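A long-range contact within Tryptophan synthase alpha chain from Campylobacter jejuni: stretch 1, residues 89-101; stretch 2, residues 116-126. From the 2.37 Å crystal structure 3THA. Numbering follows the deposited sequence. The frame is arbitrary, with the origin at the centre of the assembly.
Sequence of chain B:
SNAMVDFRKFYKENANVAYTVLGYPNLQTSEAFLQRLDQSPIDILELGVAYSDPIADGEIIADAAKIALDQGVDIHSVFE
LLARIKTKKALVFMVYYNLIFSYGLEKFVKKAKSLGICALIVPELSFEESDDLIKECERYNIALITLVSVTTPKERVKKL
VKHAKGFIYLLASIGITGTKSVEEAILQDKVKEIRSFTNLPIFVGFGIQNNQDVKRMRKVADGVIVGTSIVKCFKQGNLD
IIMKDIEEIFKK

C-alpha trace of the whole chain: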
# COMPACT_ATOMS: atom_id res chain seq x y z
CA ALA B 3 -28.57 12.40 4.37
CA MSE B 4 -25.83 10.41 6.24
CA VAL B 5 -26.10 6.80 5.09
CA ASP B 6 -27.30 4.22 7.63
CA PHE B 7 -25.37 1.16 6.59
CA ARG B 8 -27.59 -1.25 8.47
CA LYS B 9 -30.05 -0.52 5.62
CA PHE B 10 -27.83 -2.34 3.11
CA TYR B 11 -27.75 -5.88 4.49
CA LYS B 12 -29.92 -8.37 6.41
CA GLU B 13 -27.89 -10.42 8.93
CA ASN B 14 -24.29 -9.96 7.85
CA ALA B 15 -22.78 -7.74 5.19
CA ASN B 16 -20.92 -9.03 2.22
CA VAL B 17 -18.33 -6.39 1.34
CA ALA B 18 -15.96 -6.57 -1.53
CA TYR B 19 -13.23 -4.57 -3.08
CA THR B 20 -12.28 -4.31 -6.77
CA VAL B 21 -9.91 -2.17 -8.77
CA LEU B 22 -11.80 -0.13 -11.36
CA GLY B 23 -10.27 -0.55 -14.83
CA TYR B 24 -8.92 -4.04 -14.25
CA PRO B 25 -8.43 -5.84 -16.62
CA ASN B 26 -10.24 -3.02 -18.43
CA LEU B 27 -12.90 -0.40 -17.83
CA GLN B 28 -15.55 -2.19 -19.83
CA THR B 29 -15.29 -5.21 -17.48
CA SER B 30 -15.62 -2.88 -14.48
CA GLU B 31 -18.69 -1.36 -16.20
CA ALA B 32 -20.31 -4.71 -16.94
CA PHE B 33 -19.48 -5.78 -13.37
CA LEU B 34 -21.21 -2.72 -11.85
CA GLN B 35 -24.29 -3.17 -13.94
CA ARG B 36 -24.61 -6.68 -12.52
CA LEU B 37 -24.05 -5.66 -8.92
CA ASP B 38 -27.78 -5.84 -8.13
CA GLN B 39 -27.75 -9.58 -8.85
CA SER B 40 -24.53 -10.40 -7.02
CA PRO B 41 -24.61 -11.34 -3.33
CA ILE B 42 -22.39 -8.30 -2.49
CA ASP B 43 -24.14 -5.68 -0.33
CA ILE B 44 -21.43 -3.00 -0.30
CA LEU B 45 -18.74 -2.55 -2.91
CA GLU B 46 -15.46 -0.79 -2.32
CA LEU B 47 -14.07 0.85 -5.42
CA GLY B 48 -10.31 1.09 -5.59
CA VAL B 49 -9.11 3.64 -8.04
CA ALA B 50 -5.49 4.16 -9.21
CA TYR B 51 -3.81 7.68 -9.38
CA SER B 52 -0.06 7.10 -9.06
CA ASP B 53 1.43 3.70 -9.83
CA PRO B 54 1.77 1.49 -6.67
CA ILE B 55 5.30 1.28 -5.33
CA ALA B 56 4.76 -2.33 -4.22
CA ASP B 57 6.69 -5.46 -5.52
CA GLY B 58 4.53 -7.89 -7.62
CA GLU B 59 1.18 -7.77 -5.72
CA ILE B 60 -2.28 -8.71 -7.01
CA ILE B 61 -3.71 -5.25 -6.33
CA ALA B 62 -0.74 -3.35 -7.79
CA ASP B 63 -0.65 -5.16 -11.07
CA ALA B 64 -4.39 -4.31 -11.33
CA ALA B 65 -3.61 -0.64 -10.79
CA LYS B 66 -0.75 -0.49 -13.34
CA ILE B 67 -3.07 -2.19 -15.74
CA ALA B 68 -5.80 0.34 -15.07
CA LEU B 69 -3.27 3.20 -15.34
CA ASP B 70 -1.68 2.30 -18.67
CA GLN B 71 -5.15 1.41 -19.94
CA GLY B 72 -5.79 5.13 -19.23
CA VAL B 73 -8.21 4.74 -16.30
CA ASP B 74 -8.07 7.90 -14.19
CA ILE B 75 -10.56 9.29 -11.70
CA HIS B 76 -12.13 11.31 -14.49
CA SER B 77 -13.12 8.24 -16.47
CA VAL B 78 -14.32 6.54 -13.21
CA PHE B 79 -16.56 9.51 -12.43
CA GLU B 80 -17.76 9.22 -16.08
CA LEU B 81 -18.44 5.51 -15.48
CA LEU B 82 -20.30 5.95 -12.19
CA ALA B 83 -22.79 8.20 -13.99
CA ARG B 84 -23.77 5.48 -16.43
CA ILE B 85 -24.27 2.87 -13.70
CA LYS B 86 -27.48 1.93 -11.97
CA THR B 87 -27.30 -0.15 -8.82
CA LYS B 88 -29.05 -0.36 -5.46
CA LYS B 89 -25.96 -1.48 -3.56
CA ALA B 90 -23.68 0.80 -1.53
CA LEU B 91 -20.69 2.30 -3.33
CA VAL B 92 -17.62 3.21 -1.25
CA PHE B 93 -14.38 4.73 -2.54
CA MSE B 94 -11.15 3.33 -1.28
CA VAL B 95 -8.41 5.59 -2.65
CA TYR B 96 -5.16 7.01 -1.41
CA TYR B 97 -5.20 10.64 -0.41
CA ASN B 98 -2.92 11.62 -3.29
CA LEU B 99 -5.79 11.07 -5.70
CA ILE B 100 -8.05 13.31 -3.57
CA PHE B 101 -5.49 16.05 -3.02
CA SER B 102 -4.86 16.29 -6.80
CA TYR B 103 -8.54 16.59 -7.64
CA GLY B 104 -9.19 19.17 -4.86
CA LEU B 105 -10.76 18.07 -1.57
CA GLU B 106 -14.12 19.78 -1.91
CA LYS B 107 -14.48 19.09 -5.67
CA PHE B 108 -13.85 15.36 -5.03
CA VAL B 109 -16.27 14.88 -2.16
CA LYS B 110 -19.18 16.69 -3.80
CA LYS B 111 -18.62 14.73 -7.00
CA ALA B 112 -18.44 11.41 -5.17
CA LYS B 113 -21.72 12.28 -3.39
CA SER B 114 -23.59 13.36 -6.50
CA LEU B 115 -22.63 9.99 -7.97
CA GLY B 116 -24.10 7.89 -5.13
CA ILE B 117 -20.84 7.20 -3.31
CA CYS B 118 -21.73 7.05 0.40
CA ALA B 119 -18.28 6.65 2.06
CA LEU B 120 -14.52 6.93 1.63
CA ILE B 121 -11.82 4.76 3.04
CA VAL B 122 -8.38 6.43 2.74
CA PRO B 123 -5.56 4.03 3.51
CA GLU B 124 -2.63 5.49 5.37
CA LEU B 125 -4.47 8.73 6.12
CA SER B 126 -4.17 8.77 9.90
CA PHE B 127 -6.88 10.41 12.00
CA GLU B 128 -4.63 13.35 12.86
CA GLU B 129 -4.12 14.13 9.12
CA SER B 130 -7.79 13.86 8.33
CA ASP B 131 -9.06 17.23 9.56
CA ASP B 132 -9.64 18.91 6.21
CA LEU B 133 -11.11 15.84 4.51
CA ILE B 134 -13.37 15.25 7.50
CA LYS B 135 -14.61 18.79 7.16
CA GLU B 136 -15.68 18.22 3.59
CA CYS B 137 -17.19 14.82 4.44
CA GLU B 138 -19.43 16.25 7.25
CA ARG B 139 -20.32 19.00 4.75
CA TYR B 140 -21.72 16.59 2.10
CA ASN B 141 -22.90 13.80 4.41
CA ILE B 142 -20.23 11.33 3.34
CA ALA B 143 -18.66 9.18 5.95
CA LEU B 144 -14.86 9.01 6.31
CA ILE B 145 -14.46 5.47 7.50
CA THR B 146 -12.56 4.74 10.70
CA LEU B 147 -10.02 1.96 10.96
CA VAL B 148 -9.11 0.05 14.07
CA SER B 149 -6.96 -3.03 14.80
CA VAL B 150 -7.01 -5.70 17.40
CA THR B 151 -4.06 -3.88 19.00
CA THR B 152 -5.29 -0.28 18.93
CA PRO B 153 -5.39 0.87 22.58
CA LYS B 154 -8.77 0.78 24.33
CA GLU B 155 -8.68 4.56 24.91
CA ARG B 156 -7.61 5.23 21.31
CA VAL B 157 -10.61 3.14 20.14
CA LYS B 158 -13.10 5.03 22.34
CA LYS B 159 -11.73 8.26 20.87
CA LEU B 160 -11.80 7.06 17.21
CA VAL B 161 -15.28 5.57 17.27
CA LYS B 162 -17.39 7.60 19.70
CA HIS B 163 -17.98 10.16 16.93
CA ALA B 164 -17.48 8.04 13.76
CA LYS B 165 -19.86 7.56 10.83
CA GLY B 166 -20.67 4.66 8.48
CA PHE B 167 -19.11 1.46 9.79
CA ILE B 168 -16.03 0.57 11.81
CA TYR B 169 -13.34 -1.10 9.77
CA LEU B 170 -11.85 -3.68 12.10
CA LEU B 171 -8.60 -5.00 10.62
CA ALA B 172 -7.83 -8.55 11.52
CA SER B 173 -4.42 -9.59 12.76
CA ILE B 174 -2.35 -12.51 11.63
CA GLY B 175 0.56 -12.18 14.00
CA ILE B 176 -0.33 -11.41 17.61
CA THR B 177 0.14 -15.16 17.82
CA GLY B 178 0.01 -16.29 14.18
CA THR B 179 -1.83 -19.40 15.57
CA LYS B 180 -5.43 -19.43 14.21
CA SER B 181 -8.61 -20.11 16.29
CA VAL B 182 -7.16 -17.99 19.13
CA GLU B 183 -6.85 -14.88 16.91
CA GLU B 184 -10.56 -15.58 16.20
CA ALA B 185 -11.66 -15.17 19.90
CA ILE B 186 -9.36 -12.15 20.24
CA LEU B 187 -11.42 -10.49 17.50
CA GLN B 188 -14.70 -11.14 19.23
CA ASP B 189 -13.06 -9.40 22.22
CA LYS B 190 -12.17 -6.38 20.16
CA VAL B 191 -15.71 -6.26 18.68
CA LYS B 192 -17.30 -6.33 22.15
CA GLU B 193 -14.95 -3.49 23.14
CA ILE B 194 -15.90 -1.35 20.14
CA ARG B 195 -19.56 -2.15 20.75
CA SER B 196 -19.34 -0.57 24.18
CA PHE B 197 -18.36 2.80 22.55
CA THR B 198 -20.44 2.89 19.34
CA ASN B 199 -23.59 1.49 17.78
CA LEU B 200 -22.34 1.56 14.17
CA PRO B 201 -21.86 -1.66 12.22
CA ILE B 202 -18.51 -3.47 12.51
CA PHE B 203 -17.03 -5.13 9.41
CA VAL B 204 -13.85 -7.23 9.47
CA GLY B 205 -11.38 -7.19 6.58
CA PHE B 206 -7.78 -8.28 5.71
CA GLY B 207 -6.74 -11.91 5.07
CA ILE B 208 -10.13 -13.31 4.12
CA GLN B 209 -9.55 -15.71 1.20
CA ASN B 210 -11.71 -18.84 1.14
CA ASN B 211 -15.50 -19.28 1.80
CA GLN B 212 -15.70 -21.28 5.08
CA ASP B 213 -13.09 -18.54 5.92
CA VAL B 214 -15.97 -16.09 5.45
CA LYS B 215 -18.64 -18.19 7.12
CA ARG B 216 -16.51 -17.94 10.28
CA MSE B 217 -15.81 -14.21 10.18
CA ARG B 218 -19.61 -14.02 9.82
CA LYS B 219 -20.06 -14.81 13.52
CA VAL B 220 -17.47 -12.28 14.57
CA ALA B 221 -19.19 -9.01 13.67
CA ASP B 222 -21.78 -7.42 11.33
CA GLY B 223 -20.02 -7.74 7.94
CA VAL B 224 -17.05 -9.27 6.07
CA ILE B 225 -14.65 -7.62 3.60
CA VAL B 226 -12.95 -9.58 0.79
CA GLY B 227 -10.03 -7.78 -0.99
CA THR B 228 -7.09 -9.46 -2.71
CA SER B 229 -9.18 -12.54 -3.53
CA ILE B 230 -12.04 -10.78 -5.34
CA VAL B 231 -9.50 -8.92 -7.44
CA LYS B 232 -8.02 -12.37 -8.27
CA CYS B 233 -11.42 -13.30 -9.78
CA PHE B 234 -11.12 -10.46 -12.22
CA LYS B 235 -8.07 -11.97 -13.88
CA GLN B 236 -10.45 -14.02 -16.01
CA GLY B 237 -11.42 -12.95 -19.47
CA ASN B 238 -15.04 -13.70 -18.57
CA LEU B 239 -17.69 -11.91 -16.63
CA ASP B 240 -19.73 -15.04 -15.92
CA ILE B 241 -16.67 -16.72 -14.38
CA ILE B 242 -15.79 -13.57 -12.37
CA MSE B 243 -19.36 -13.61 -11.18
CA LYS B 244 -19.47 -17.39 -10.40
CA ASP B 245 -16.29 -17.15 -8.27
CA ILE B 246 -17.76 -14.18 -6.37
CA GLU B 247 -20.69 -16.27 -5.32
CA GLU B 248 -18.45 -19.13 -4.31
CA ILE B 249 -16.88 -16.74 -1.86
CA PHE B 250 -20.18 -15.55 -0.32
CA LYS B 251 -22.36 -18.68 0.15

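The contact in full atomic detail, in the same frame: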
# COMPACT_ATOMS: atom_id res chain seq x y z
N LYS B 89 -26.95 -1.19 -4.60
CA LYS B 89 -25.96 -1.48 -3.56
C LYS B 89 -25.13 -0.26 -3.18
O LYS B 89 -25.07 0.72 -3.93
CB LYS B 89 -25.06 -2.62 -4.01
CG LYS B 89 -25.83 -3.84 -4.50
CD LYS B 89 -26.38 -4.59 -3.34
CE LYS B 89 -27.32 -5.67 -3.82
NZ LYS B 89 -26.62 -6.58 -4.73
N ALA B 90 -24.50 -0.31 -2.01
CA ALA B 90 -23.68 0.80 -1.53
C ALA B 90 -22.33 0.84 -2.24
O ALA B 90 -21.62 -0.19 -2.30
CB ALA B 90 -23.48 0.72 -0.01
N LEU B 91 -21.98 2.03 -2.71
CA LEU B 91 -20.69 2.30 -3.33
C LEU B 91 -19.78 3.13 -2.40
O LEU B 91 -20.16 4.20 -1.91
CB LEU B 91 -20.91 2.98 -4.67
CG LEU B 91 -21.75 2.17 -5.67
CD1 LEU B 91 -21.99 2.93 -6.95
CD2 LEU B 91 -21.11 0.77 -5.96
N VAL B 92 -18.58 2.61 -2.16
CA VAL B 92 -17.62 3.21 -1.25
C VAL B 92 -16.26 3.34 -1.97
O VAL B 92 -15.72 2.35 -2.47
CB VAL B 92 -17.46 2.33 0.03
CG1 VAL B 92 -16.24 2.76 0.85
CG2 VAL B 92 -18.70 2.45 0.89
N PHE B 93 -15.72 4.56 -2.05
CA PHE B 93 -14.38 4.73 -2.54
C PHE B 93 -13.36 4.23 -1.54
O PHE B 93 -13.49 4.44 -0.34
CB PHE B 93 -14.07 6.18 -2.86
CG PHE B 93 -14.47 6.59 -4.22
CD1 PHE B 93 -14.26 5.75 -5.31
CD2 PHE B 93 -15.04 7.83 -4.44
CE1 PHE B 93 -14.63 6.13 -6.59
CE2 PHE B 93 -15.43 8.22 -5.73
CZ PHE B 93 -15.21 7.38 -6.79
N MSE B 94 -12.35 3.55 -2.04
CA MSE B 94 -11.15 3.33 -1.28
C MSE B 94 -10.05 3.82 -2.21
O MSE B 94 -9.78 3.22 -3.21
CB MSE B 94 -11.02 1.86 -0.92
CG MSE B 94 -9.73 1.45 -0.32
SE MSE B 94 -10.16 -0.12 0.76
CE MSE B 94 -8.43 -0.74 1.18
N VAL B 95 -9.48 4.98 -1.89
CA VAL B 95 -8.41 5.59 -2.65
C VAL B 95 -7.36 6.12 -1.68
O VAL B 95 -7.65 6.40 -0.54
CB VAL B 95 -8.93 6.82 -3.49
CG1 VAL B 95 -9.84 6.37 -4.61
CG2 VAL B 95 -9.65 7.80 -2.62
N TYR B 96 -6.14 6.28 -2.16
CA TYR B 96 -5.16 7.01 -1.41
C TYR B 96 -5.43 8.48 -1.53
O TYR B 96 -6.08 8.91 -2.49
CB TYR B 96 -3.82 6.75 -1.97
CG TYR B 96 -3.32 5.38 -1.66
CD1 TYR B 96 -2.80 5.12 -0.42
CD2 TYR B 96 -3.37 4.35 -2.60
CE1 TYR B 96 -2.30 3.91 -0.12
CE2 TYR B 96 -2.87 3.10 -2.29
CZ TYR B 96 -2.32 2.90 -1.03
OH TYR B 96 -1.79 1.70 -0.63
N TYR B 97 -4.97 9.21 -0.53
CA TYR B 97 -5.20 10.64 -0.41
C TYR B 97 -4.62 11.44 -1.57
O TYR B 97 -5.15 12.50 -1.90
CB TYR B 97 -4.63 11.15 0.92
CG TYR B 97 -5.13 12.53 1.31
CD1 TYR B 97 -6.36 12.71 1.92
CD2 TYR B 97 -4.34 13.66 1.09
CE1 TYR B 97 -6.81 13.97 2.29
CE2 TYR B 97 -4.77 14.91 1.47
CZ TYR B 97 -6.02 15.07 2.05
OH TYR B 97 -6.45 16.32 2.43
N ASN B 98 -3.56 10.93 -2.19
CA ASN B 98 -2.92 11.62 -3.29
C ASN B 98 -3.89 11.86 -4.44
O ASN B 98 -3.80 12.86 -5.13
CB ASN B 98 -1.66 10.91 -3.76
CG ASN B 98 -1.92 9.45 -4.25
OD1 ASN B 98 -3.00 9.08 -4.72
ND2 ASN B 98 -0.90 8.63 -4.12
N LEU B 99 -4.81 10.92 -4.67
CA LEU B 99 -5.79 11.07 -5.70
C LEU B 99 -6.71 12.26 -5.34
O LEU B 99 -7.08 13.08 -6.21
CB LEU B 99 -6.60 9.79 -5.81
CG LEU B 99 -7.43 9.67 -7.09
CD1 LEU B 99 -7.75 8.24 -7.38
CD2 LEU B 99 -8.69 10.43 -7.00
N ILE B 100 -7.08 12.34 -4.06
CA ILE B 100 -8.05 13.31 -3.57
C ILE B 100 -7.43 14.69 -3.61
O ILE B 100 -7.94 15.59 -4.27
CB ILE B 100 -8.59 12.91 -2.16
CG1 ILE B 100 -9.29 11.53 -2.23
CG2 ILE B 100 -9.51 14.01 -1.57
CD1 ILE B 100 -10.10 11.14 -0.98
N PHE B 101 -6.30 14.85 -2.92
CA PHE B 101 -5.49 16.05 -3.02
C PHE B 101 -5.34 16.70 -4.41
O PHE B 101 -5.47 17.92 -4.55
CB PHE B 101 -4.11 15.77 -2.47
CG PHE B 101 -3.28 16.99 -2.26
CD1 PHE B 101 -2.50 17.50 -3.30
CD2 PHE B 101 -3.29 17.64 -1.02
CE1 PHE B 101 -1.74 18.65 -3.12
CE2 PHE B 101 -2.52 18.78 -0.80
CZ PHE B 101 -1.74 19.30 -1.86
N GLY B 116 -23.65 8.99 -6.01
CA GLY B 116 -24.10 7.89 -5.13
C GLY B 116 -23.05 7.17 -4.27
O GLY B 116 -23.35 6.13 -3.62
N ILE B 117 -21.83 7.67 -4.26
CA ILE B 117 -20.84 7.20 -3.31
C ILE B 117 -21.24 7.68 -1.90
O ILE B 117 -21.59 8.86 -1.70
CB ILE B 117 -19.43 7.73 -3.65
CG1 ILE B 117 -19.07 7.38 -5.12
CG2 ILE B 117 -18.40 7.29 -2.58
CD1 ILE B 117 -18.53 5.96 -5.41
N CYS B 118 -21.20 6.77 -0.93
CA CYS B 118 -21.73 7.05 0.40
C CYS B 118 -20.64 7.09 1.46
O CYS B 118 -20.91 7.47 2.59
CB CYS B 118 -22.79 5.99 0.78
SG CYS B 118 -22.04 4.39 1.16
N ALA B 119 -19.41 6.68 1.10
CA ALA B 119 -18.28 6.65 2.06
C ALA B 119 -16.92 6.56 1.40
O ALA B 119 -16.78 6.00 0.31
CB ALA B 119 -18.44 5.50 3.01
N LEU B 120 -15.88 7.03 2.11
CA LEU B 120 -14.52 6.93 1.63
C LEU B 120 -13.72 6.21 2.66
O LEU B 120 -13.88 6.46 3.84
CB LEU B 120 -13.90 8.31 1.50
CG LEU B 120 -14.69 9.45 0.84
CD1 LEU B 120 -13.92 10.76 1.02
CD2 LEU B 120 -14.87 9.18 -0.65
N ILE B 121 -12.85 5.32 2.22
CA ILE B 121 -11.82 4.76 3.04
C ILE B 121 -10.49 5.25 2.45
O ILE B 121 -10.21 5.02 1.27
CB ILE B 121 -11.82 3.24 2.91
CG1 ILE B 121 -13.22 2.68 3.16
CG2 ILE B 121 -10.76 2.59 3.83
CD1 ILE B 121 -13.33 1.19 2.90
N VAL B 122 -9.65 5.91 3.25
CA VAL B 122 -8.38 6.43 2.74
C VAL B 122 -7.25 5.75 3.51
O VAL B 122 -6.98 6.10 4.68
CB VAL B 122 -8.27 7.97 2.85
CG1 VAL B 122 -7.06 8.45 2.08
CG2 VAL B 122 -9.58 8.70 2.31
N PRO B 123 -6.63 4.74 2.88
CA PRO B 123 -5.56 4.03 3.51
C PRO B 123 -4.44 4.99 3.77
O PRO B 123 -4.13 5.85 2.90
CB PRO B 123 -5.08 3.03 2.39
CG PRO B 123 -6.29 2.86 1.56
CD PRO B 123 -6.94 4.20 1.54
N GLU B 124 -3.81 4.78 4.92
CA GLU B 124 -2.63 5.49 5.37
C GLU B 124 -2.88 6.99 5.62
O GLU B 124 -1.92 7.74 5.91
CB GLU B 124 -1.44 5.24 4.45
CG GLU B 124 -1.26 3.77 4.01
CD GLU B 124 -0.88 2.80 5.14
OE1 GLU B 124 -0.67 3.24 6.32
OE2 GLU B 124 -0.81 1.58 4.83
N LEU B 125 -4.14 7.41 5.59
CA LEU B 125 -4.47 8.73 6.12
C LEU B 125 -4.80 8.54 7.58
O LEU B 125 -5.87 8.05 7.91
CB LEU B 125 -5.63 9.38 5.38
CG LEU B 125 -5.93 10.85 5.70
CD1 LEU B 125 -4.83 11.75 5.16
CD2 LEU B 125 -7.24 11.23 5.07
N SER B 126 -3.87 8.89 8.47
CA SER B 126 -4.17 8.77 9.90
C SER B 126 -5.24 9.78 10.34
O SER B 126 -5.53 10.78 9.64
CB SER B 126 -2.92 9.00 10.77
OG SER B 126 -2.61 10.38 10.75
O HOH W 1 -3.24 8.09 1.47

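Strand 90-94 runs parallel to the strand that ends at Ile121, their axes 22° apart and 4.6 Å at closest approach. The ladder rests on Cys118 N to Leu91 O (2.9 Å, 166°) and Ile121 N to Phe93 O (2.8 Å, 164°); Phe93 N to Ala119 O (3.0 Å) is bent to 127° and weak, while Val95 N reaches Ile121 O at 3.2 Å.

Side chains sort by sheet face. Phe93 and Leu120 share one. With chi1 at -86° and chi2 at -41°, the Phe93 ring receives Ile117 CD1 over its face, 3.8 Å from the ring centroid and 11° off the normal, a CH-pi contact. Ile117 leaves its backbone sideways, but its m,m rotamer brings CD1 there and also within 3.9 Å of Leu91 CB.

Val92, Met94, Ala119 and Ile121 occupy the other face. Val92, in t, sets CG2 3.7 Å from Ala119 CB and CG1 3.8 Å from Ile121 CG1, with both methyls near Ala119 CB. The extended t,t,t selenomethionine Met94 places SE 4.0 Å from Ile121 CD1.

Beyond the strands, Tyr97 (chi1 t) points toward stretch 2. Leu125 CD1 lies over its ring, 4.1 Å from the centroid, and Val122 CG1 sits at its edge. One water accepts from Tyr97 N (2.9 Å) and donates to Pro123 O (2.8 Å), bridging the backbones.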